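Local atomic coordinates of thylakoid lumenal 15 kDa protein 1, chloroplastic (Arabidopsis thaliana, PDB entry 3N90), a protein that is of unknown function but forms a pentapeptide-repeat, right-handed quadrilateral beta helix in the chloroplast thylakoid lumen. Residues 71-75 with 76-80; 61-65 with 66-70; 133-137 with 138-142; 86-90 with 91-95. The protein carries 2 engineered substitutions. All coordinates share one frame; numbering follows the deposited sequence.

Contact 1 of 4, residues 71-75 with 76-80; sequences ADFSL and ANVTK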
# COMPACT_ATOMS: atom_id res chain seq x y z
N ALA A 71 -6.37 -4.12 -2.65
CA ALA A 71 -5.28 -3.83 -3.60
C ALA A 71 -4.29 -4.97 -3.65
O ALA A 71 -4.15 -5.73 -2.67
CB ALA A 71 -4.57 -2.56 -3.21
N ASP A 72 -3.57 -5.06 -4.77
CA ASP A 72 -2.61 -6.15 -4.94
C ASP A 72 -1.19 -5.61 -4.84
O ASP A 72 -0.77 -4.83 -5.71
CB ASP A 72 -2.81 -6.83 -6.27
CG ASP A 72 -1.93 -8.09 -6.42
OD1 ASP A 72 -1.37 -8.57 -5.41
OD2 ASP A 72 -1.80 -8.59 -7.54
N PHE A 73 -0.47 -6.02 -3.80
CA PHE A 73 0.92 -5.63 -3.66
C PHE A 73 1.85 -6.82 -3.93
O PHE A 73 3.02 -6.79 -3.58
CB PHE A 73 1.20 -5.09 -2.26
CG PHE A 73 0.57 -3.77 -1.98
CD1 PHE A 73 1.22 -2.58 -2.30
CD2 PHE A 73 -0.68 -3.72 -1.37
CE1 PHE A 73 0.62 -1.35 -2.03
CE2 PHE A 73 -1.27 -2.50 -1.11
CZ PHE A 73 -0.62 -1.32 -1.44
N SER A 74 1.32 -7.87 -4.56
CA SER A 74 2.16 -9.05 -4.79
C SER A 74 3.41 -8.64 -5.56
O SER A 74 3.31 -7.90 -6.52
CB SER A 74 1.38 -10.11 -5.56
OG SER A 74 0.25 -10.49 -4.78
N LEU A 75 4.56 -9.14 -5.10
CA LEU A 75 5.89 -8.92 -5.76
C LEU A 75 6.37 -7.47 -5.70
O LEU A 75 7.44 -7.16 -6.26
CB LEU A 75 5.90 -9.36 -7.23
CG LEU A 75 5.34 -10.75 -7.60
CD1 LEU A 75 5.74 -11.17 -8.99
CD2 LEU A 75 5.82 -11.74 -6.59
N ALA A 76 5.60 -6.59 -5.07
CA ALA A 76 5.98 -5.18 -5.01
C ALA A 76 7.14 -4.95 -4.05
O ALA A 76 7.31 -5.68 -3.03
CB ALA A 76 4.76 -4.28 -4.59
N ASN A 77 7.92 -3.93 -4.37
CA ASN A 77 8.93 -3.39 -3.47
C ASN A 77 8.26 -2.28 -2.65
O ASN A 77 8.01 -1.18 -3.14
CB ASN A 77 10.11 -2.87 -4.30
CG ASN A 77 11.24 -2.37 -3.45
OD1 ASN A 77 11.08 -2.21 -2.24
ND2 ASN A 77 12.40 -2.13 -4.07
N VAL A 78 7.93 -2.60 -1.41
CA VAL A 78 7.25 -1.67 -0.52
C VAL A 78 8.20 -1.29 0.61
O VAL A 78 7.83 -1.27 1.79
CB VAL A 78 5.90 -2.29 -0.03
CG1 VAL A 78 4.96 -1.18 0.48
CG2 VAL A 78 5.21 -2.98 -1.20
N THR A 79 9.45 -1.01 0.25
CA THR A 79 10.45 -0.67 1.26
C THR A 79 10.37 0.81 1.62
O THR A 79 10.19 1.66 0.75
CB THR A 79 11.91 -1.02 0.80
OG1 THR A 79 12.24 -0.22 -0.32
CG2 THR A 79 12.05 -2.46 0.40
N LYS A 80 10.49 1.13 2.91
CA LYS A 80 10.52 2.54 3.35
C LYS A 80 9.29 3.37 2.95
O LYS A 80 9.37 4.58 2.73
CB LYS A 80 11.82 3.21 2.91
CG LYS A 80 13.08 2.63 3.53
CD LYS A 80 14.34 3.42 3.08
CE LYS A 80 15.62 2.65 3.40
NZ LYS A 80 15.96 2.78 4.86
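Phe73 and Val78 meet inside the beta helix, their side chains crossing at about a right angle. Ring atom CD1 of Phe73 lies 4.2 Å from CG2 of Val78, a methyl that comes obliquely to the ring. The ring points inward because CG of Phe73 is anti to its own carbonyl carbon (chi1 -69°). Beside this pair, CB of Ala76 lies 4.3 Å from CB of Phe73. The backbone turns here through a type II beta turn from Phe73 to Ala76. Ala76 N closes it by donating to Phe73 O at 3.0 Å. Leu75 has positive phi, and its CB starts out away from segment 76-80.

Asp72 and Ser74 brace the start of the turn. Asp72 OD1 takes the backbone N of Ser74 at 2.9 Å, an Asx turn, from above the carboxylate plane. The same oxygen uses its syn lone pair for Ser74 OG, 2.6 Å away. Thr92 OG1, in the next coil, also bonds to this oxygen, and Phe53 lies nearly parallel to the Phe73 ring. The chemistry divides by side: apolar groups fill the inside of the coil, while a carboxylate oxygen with several donors fixes the turn from outside.

Contact 2 of 4, residues 61-65 with 66-70; sequences ADLSE and ADLRG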
# COMPACT_ATOMS: atom_id res chain seq x y z
N ALA A 61 7.50 5.66 -1.01
CA ALA A 61 6.21 6.28 -1.33
C ALA A 61 5.46 6.62 -0.05
O ALA A 61 5.67 5.98 0.99
CB ALA A 61 5.39 5.35 -2.20
N ASP A 62 4.57 7.60 -0.14
CA ASP A 62 3.61 7.91 0.94
C ASP A 62 2.23 7.32 0.64
O ASP A 62 1.49 7.80 -0.21
CB ASP A 62 3.53 9.42 1.15
CG ASP A 62 2.83 9.80 2.46
OD1 ASP A 62 2.28 8.89 3.14
OD2 ASP A 62 2.80 11.02 2.78
N LEU A 63 1.90 6.22 1.31
CA LEU A 63 0.55 5.68 1.22
C LEU A 63 -0.28 5.93 2.53
O LEU A 63 -1.28 5.24 2.80
CB LEU A 63 0.61 4.20 0.85
CG LEU A 63 0.79 3.84 -0.64
CD1 LEU A 63 1.04 2.35 -0.62
CD2 LEU A 63 -0.47 4.06 -1.43
N SER A 64 0.18 6.88 3.33
CA SER A 64 -0.49 7.15 4.62
C SER A 64 -1.95 7.54 4.39
O SER A 64 -2.27 8.21 3.40
CB SER A 64 0.27 8.19 5.46
OG SER A 64 0.29 9.46 4.86
N GLU A 65 -2.84 7.02 5.24
CA GLU A 65 -4.29 7.26 5.17
C GLU A 65 -4.96 6.86 3.84
O GLU A 65 -6.11 7.25 3.55
CB GLU A 65 -4.59 8.73 5.57
CG GLU A 65 -4.69 8.96 7.13
CD GLU A 65 -6.07 8.62 7.76
OE1 GLU A 65 -6.59 7.48 7.62
OE2 GLU A 65 -6.64 9.50 8.46
N ALA A 66 -4.26 6.07 3.04
CA ALA A 66 -4.83 5.56 1.80
C ALA A 66 -5.86 4.46 2.04
O ALA A 66 -5.73 3.66 2.98
CB ALA A 66 -3.73 5.06 0.88
N ASP A 67 -6.88 4.41 1.18
CA ASP A 67 -7.80 3.29 1.10
C ASP A 67 -7.22 2.28 0.13
O ASP A 67 -7.21 2.49 -1.07
CB ASP A 67 -9.18 3.79 0.64
CG ASP A 67 -10.21 2.68 0.51
OD1 ASP A 67 -9.90 1.49 0.77
OD2 ASP A 67 -11.36 3.02 0.11
N LEU A 68 -6.64 1.19 0.67
CA LEU A 68 -6.00 0.13 -0.13
C LEU A 68 -6.77 -1.19 -0.06
O LEU A 68 -6.23 -2.25 -0.31
CB LEU A 68 -4.55 -0.08 0.37
CG LEU A 68 -3.65 1.17 0.33
CD1 LEU A 68 -2.36 0.93 1.16
CD2 LEU A 68 -3.37 1.55 -1.12
N ARG A 69 -8.06 -1.13 0.29
CA ARG A 69 -8.83 -2.36 0.38
C ARG A 69 -8.78 -3.15 -0.91
O ARG A 69 -9.06 -2.63 -2.01
CB ARG A 69 -10.28 -2.06 0.78
CG ARG A 69 -10.38 -1.43 2.18
CD ARG A 69 -11.82 -1.01 2.44
NE ARG A 69 -12.25 0.05 1.52
CZ ARG A 69 -13.52 0.35 1.25
NH1 ARG A 69 -14.50 -0.35 1.83
NH2 ARG A 69 -13.81 1.37 0.42
N GLY A 70 -8.40 -4.42 -0.81
CA GLY A 70 -8.37 -5.33 -1.93
C GLY A 70 -7.27 -5.05 -2.98
O GLY A 70 -7.24 -5.68 -4.05
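Leu63 reaches across the turn to Leu68 and Ala66, and its two methyls divide the work. Its CB leads to CG, which is anti to the carbonyl carbon (chi1 -82°) and carries the branch into the interior. From there CD1 comes to 4.1 Å from CD1 of Leu68. The other methyl, CD2, meets two groups: CD2 of Leu68 at 3.8 Å and CB of Ala66 at 4.1 Å. The two leucines thus face each other methyl to methyl, their side chains set at a slant.

The backbone between them is a type II beta turn, with Ala66 N donating to Leu63 O at 3.1 Å. Asp62 OD1 accepts both N and OG of Ser64 and makes an Asx turn before it. Beyond it, Arg69 grips Asp67 side-on: NE bonds to OD1 at 2.9 Å and NH2 bonds to OD2 at 3.0 Å. Arg69 N reaches OD1 from the opposite face to NE, closing a second Asx turn.

No regular helix or strand takes part. The segment is part of the long run of coils between helix 10-13 and helix 116-125. Backbone bonds join Asp62 to Ala41 and Phe43 in the preceding coil, and join Ala61 and Leu63 to Asn82 in the following one.

Contact 3 of 4, residues 133-137 with 138-142; sequences TGNAT and RDTLL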
# COMPACT_ATOMS: atom_id res chain seq x y z
N THR A 133 -10.44 2.75 11.05
CA THR A 133 -11.22 1.56 11.42
C THR A 133 -11.20 1.22 12.92
O THR A 133 -12.01 0.43 13.39
CB THR A 133 -10.80 0.27 10.65
OG1 THR A 133 -9.51 -0.16 11.09
CG2 THR A 133 -10.82 0.47 9.11
N GLY A 134 -10.27 1.78 13.68
CA GLY A 134 -10.19 1.37 15.08
C GLY A 134 -9.87 -0.13 15.26
O GLY A 134 -10.14 -0.72 16.32
N ASN A 135 -9.35 -0.76 14.21
CA ASN A 135 -8.77 -2.09 14.34
C ASN A 135 -7.31 -1.95 14.80
O ASN A 135 -6.61 -0.99 14.44
CB ASN A 135 -8.90 -2.90 13.05
CG ASN A 135 -10.26 -3.51 12.89
OD1 ASN A 135 -10.98 -3.72 13.88
ND2 ASN A 135 -10.64 -3.81 11.64
N ALA A 136 -6.86 -2.85 15.66
CA ALA A 136 -5.50 -2.71 16.17
C ALA A 136 -4.57 -3.42 15.21
O ALA A 136 -4.86 -4.56 14.81
CB ALA A 136 -5.39 -3.30 17.58
N THR A 137 -3.49 -2.75 14.81
CA THR A 137 -2.65 -3.25 13.68
C THR A 137 -2.17 -4.65 13.98
O THR A 137 -2.30 -5.52 13.14
CB THR A 137 -1.46 -2.33 13.35
OG1 THR A 137 -1.98 -1.08 12.86
CG2 THR A 137 -0.54 -2.95 12.25
N ARG A 138 -1.72 -4.85 15.21
CA ARG A 138 -1.26 -6.16 15.72
C ARG A 138 -2.32 -7.24 15.69
O ARG A 138 -1.99 -8.40 15.48
CB ARG A 138 -0.72 -6.00 17.14
CG ARG A 138 0.47 -5.07 17.26
CD ARG A 138 1.12 -5.15 18.62
NE ARG A 138 1.74 -6.45 18.89
CZ ARG A 138 2.88 -6.88 18.34
NH1 ARG A 138 3.53 -6.14 17.44
NH2 ARG A 138 3.37 -8.06 18.66
N ASP A 139 -3.58 -6.87 15.93
CA ASP A 139 -4.69 -7.83 15.86
C ASP A 139 -5.01 -8.23 14.44
O ASP A 139 -5.27 -9.40 14.15
CB ASP A 139 -5.94 -7.29 16.55
CG ASP A 139 -5.76 -7.16 18.04
OD1 ASP A 139 -4.95 -7.93 18.60
OD2 ASP A 139 -6.44 -6.30 18.64
N THR A 140 -5.00 -7.25 13.52
CA THR A 140 -5.27 -7.56 12.13
C THR A 140 -4.19 -8.47 11.59
O THR A 140 -4.45 -9.28 10.72
CB THR A 140 -5.39 -6.27 11.26
OG1 THR A 140 -4.13 -5.60 11.20
CG2 THR A 140 -6.43 -5.34 11.87
N LEU A 141 -2.99 -8.34 12.16
CA LEU A 141 -1.84 -9.18 11.80
C LEU A 141 -1.77 -10.46 12.62
O LEU A 141 -0.99 -11.36 12.30
CB LEU A 141 -0.53 -8.40 12.02
CG LEU A 141 -0.17 -7.33 10.98
CD1 LEU A 141 0.99 -6.48 11.38
CD2 LEU A 141 0.06 -7.96 9.61
N LEU A 142 -2.57 -10.53 13.68
CA LEU A 142 -2.64 -11.71 14.55
C LEU A 142 -1.27 -12.02 15.12
O LEU A 142 -0.78 -13.16 15.06
CB LEU A 142 -3.19 -12.92 13.79
CG LEU A 142 -4.63 -12.76 13.27
CD1 LEU A 142 -4.95 -13.89 12.30
CD2 LEU A 142 -5.62 -12.71 14.45
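Thr140 folds back on Thr137, and this is the tight part of the contact. Its OG1 donates to Thr137 O at 2.7 Å. That carbonyl oxygen also accepts Leu141 N at 3.1 Å, so two donors hold it. The hydroxyl reaches the carbonyl because OG1 sits between the backbone N and the carbonyl carbon (chi1 66°). CG2 of Thr140 touches CB of Asn135 at 3.7 Å. Ala136, the N-cap, accepts Thr140 N on its O at 3.0 Å. Thr137 and Leu141 lie side by side pointing the same way, with CG2 of Thr137 3.9 Å from CD1 of Leu141.

The other side is looser. Asp139 is exposed and merely brings OD2 to 3.4 Å from CB of Ala136. At the far end, Leu142 has positive phi and completes a Schellman motif.

Thr140 OG1 also bonds to Phe109 N, and Thr137 OG1 to Ala107 O. A valine in place of Thr140 would probably leave Thr137 O with one donor fewer and Phe109 N without its mate. The chemistry implies a short helix whose threonine hydroxyls fasten it to the last part of the repeat region, while Asp139 lies on the exposed side.

Contact 4 of 4, residues 86-90 with 91-95; sequences ANLEG and ATMMG. Engineered in segment 91-95: Met93 (natural residue Val), Met94 (natural residue Thr).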
# COMPACT_ATOMS: atom_id res chain seq x y z
N ALA A 86 -3.13 3.37 6.88
CA ALA A 86 -3.59 2.87 5.61
C ALA A 86 -4.51 1.69 5.86
O ALA A 86 -4.25 0.85 6.77
CB ALA A 86 -2.39 2.48 4.72
N ASN A 87 -5.58 1.61 5.11
CA ASN A 87 -6.49 0.47 5.21
C ASN A 87 -6.18 -0.58 4.14
O ASN A 87 -6.45 -0.39 2.94
CB ASN A 87 -7.98 0.90 5.23
CG ASN A 87 -8.91 -0.28 5.46
OD1 ASN A 87 -8.48 -1.42 5.66
ND2 ASN A 87 -10.22 -0.02 5.46
N LEU A 88 -5.53 -1.69 4.54
CA LEU A 88 -5.27 -2.77 3.59
C LEU A 88 -6.24 -3.93 3.66
O LEU A 88 -5.93 -5.02 3.22
CB LEU A 88 -3.79 -3.27 3.68
CG LEU A 88 -2.74 -2.18 3.39
CD1 LEU A 88 -2.33 -1.47 4.67
CD2 LEU A 88 -1.51 -2.78 2.76
N GLU A 89 -7.43 -3.70 4.23
CA GLU A 89 -8.36 -4.81 4.39
C GLU A 89 -8.51 -5.62 3.09
O GLU A 89 -8.89 -5.08 2.03
CB GLU A 89 -9.69 -4.28 4.93
CG GLU A 89 -10.86 -5.22 4.94
CD GLU A 89 -12.17 -4.39 4.82
OE1 GLU A 89 -12.28 -3.30 5.47
OE2 GLU A 89 -13.05 -4.81 4.05
N GLY A 90 -8.19 -6.91 3.16
CA GLY A 90 -8.37 -7.81 2.02
C GLY A 90 -7.42 -7.64 0.83
O GLY A 90 -7.65 -8.18 -0.26
N ALA A 91 -6.39 -6.85 1.04
CA ALA A 91 -5.32 -6.75 0.04
C ALA A 91 -4.54 -8.07 -0.09
O ALA A 91 -4.69 -8.98 0.76
CB ALA A 91 -4.36 -5.58 0.38
N THR A 92 -3.74 -8.18 -1.14
CA THR A 92 -2.83 -9.33 -1.30
C THR A 92 -1.39 -8.89 -1.40
O THR A 92 -1.14 -7.78 -1.86
CB THR A 92 -3.21 -10.19 -2.52
OG1 THR A 92 -3.50 -9.35 -3.63
CG2 THR A 92 -4.45 -11.00 -2.21
N MET A 93 -0.47 -9.73 -0.92
CA MET A 93 0.96 -9.43 -0.97
C MET A 93 1.74 -10.73 -1.08
O MET A 93 2.53 -11.06 -0.21
CB MET A 93 1.43 -8.47 0.18
CG MET A 93 0.95 -8.84 1.60
SD MET A 93 1.20 -7.45 2.81
CE MET A 93 -0.08 -6.30 2.29
N MET A 94 1.50 -11.46 -2.18
CA MET A 94 2.20 -12.73 -2.46
C MET A 94 3.66 -12.62 -2.89
O MET A 94 4.12 -11.60 -3.45
CB MET A 94 1.47 -13.51 -3.54
CG MET A 94 0.13 -14.02 -3.09
SD MET A 94 -0.71 -14.81 -4.49
CE MET A 94 -1.80 -13.49 -5.02
N GLY A 95 4.38 -13.70 -2.62
CA GLY A 95 5.77 -13.83 -3.04
C GLY A 95 6.73 -12.87 -2.36
O GLY A 95 6.51 -12.44 -1.24
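Leu88 O accepts Ala91 N at 2.9 Å, with an N-H...O angle of 165°. This is a nearly straight bond that closes a type II beta turn from Leu88 to Ala91. Just before it, Asn87 OD1 takes Glu89 N, also at 2.9 Å, from above the amide plane. This makes an Asx turn, with a neutral amide here doing what a carboxylate can do. Gly90 is the third residue of the beta turn and has positive phi.

Inside the turn, CB of Leu88 is 4.1 Å from CB of Ala91. Leu88 sends CD2 to the methyl CE of Met93, 3.8 Å away, and the two side chains cross at about a right angle. Met93 is an engineered residue in place of a natural valine. Its chain is bent at chi3 (72°), which brings CE to CD2 of Leu88.

Met93 O bonds to Gln118 NE2 in helix 116-125. The chemistry is thus apolar inside and backbone-polar at the corner: methyl groups fill the interior, while one main-chain bond and one amide oxygen fix the turn.

Contacts 2 and 1 follow in that order on one coil of the right-handed quadrilateral beta helix, and contact 4 lies on the next. Their centres are 9 to 11 Å apart, and all three touch one another. Phe73 packs on Leu63, Leu68 and Leu88, so one apolar core joins the three. Backbone bonds join the coils too: Phe73 N probably to Thr92 O, and Leu68 N probably to Asn87 O. Contact 3 comes last, beyond helix 116-125, in the loop before helix 137-140 and on that helix. Its centre is 13 to 19 Å from the others, and it touches contact 4 through Thr133 and Asn87. The repeats form a continuous stack with a helical end piece.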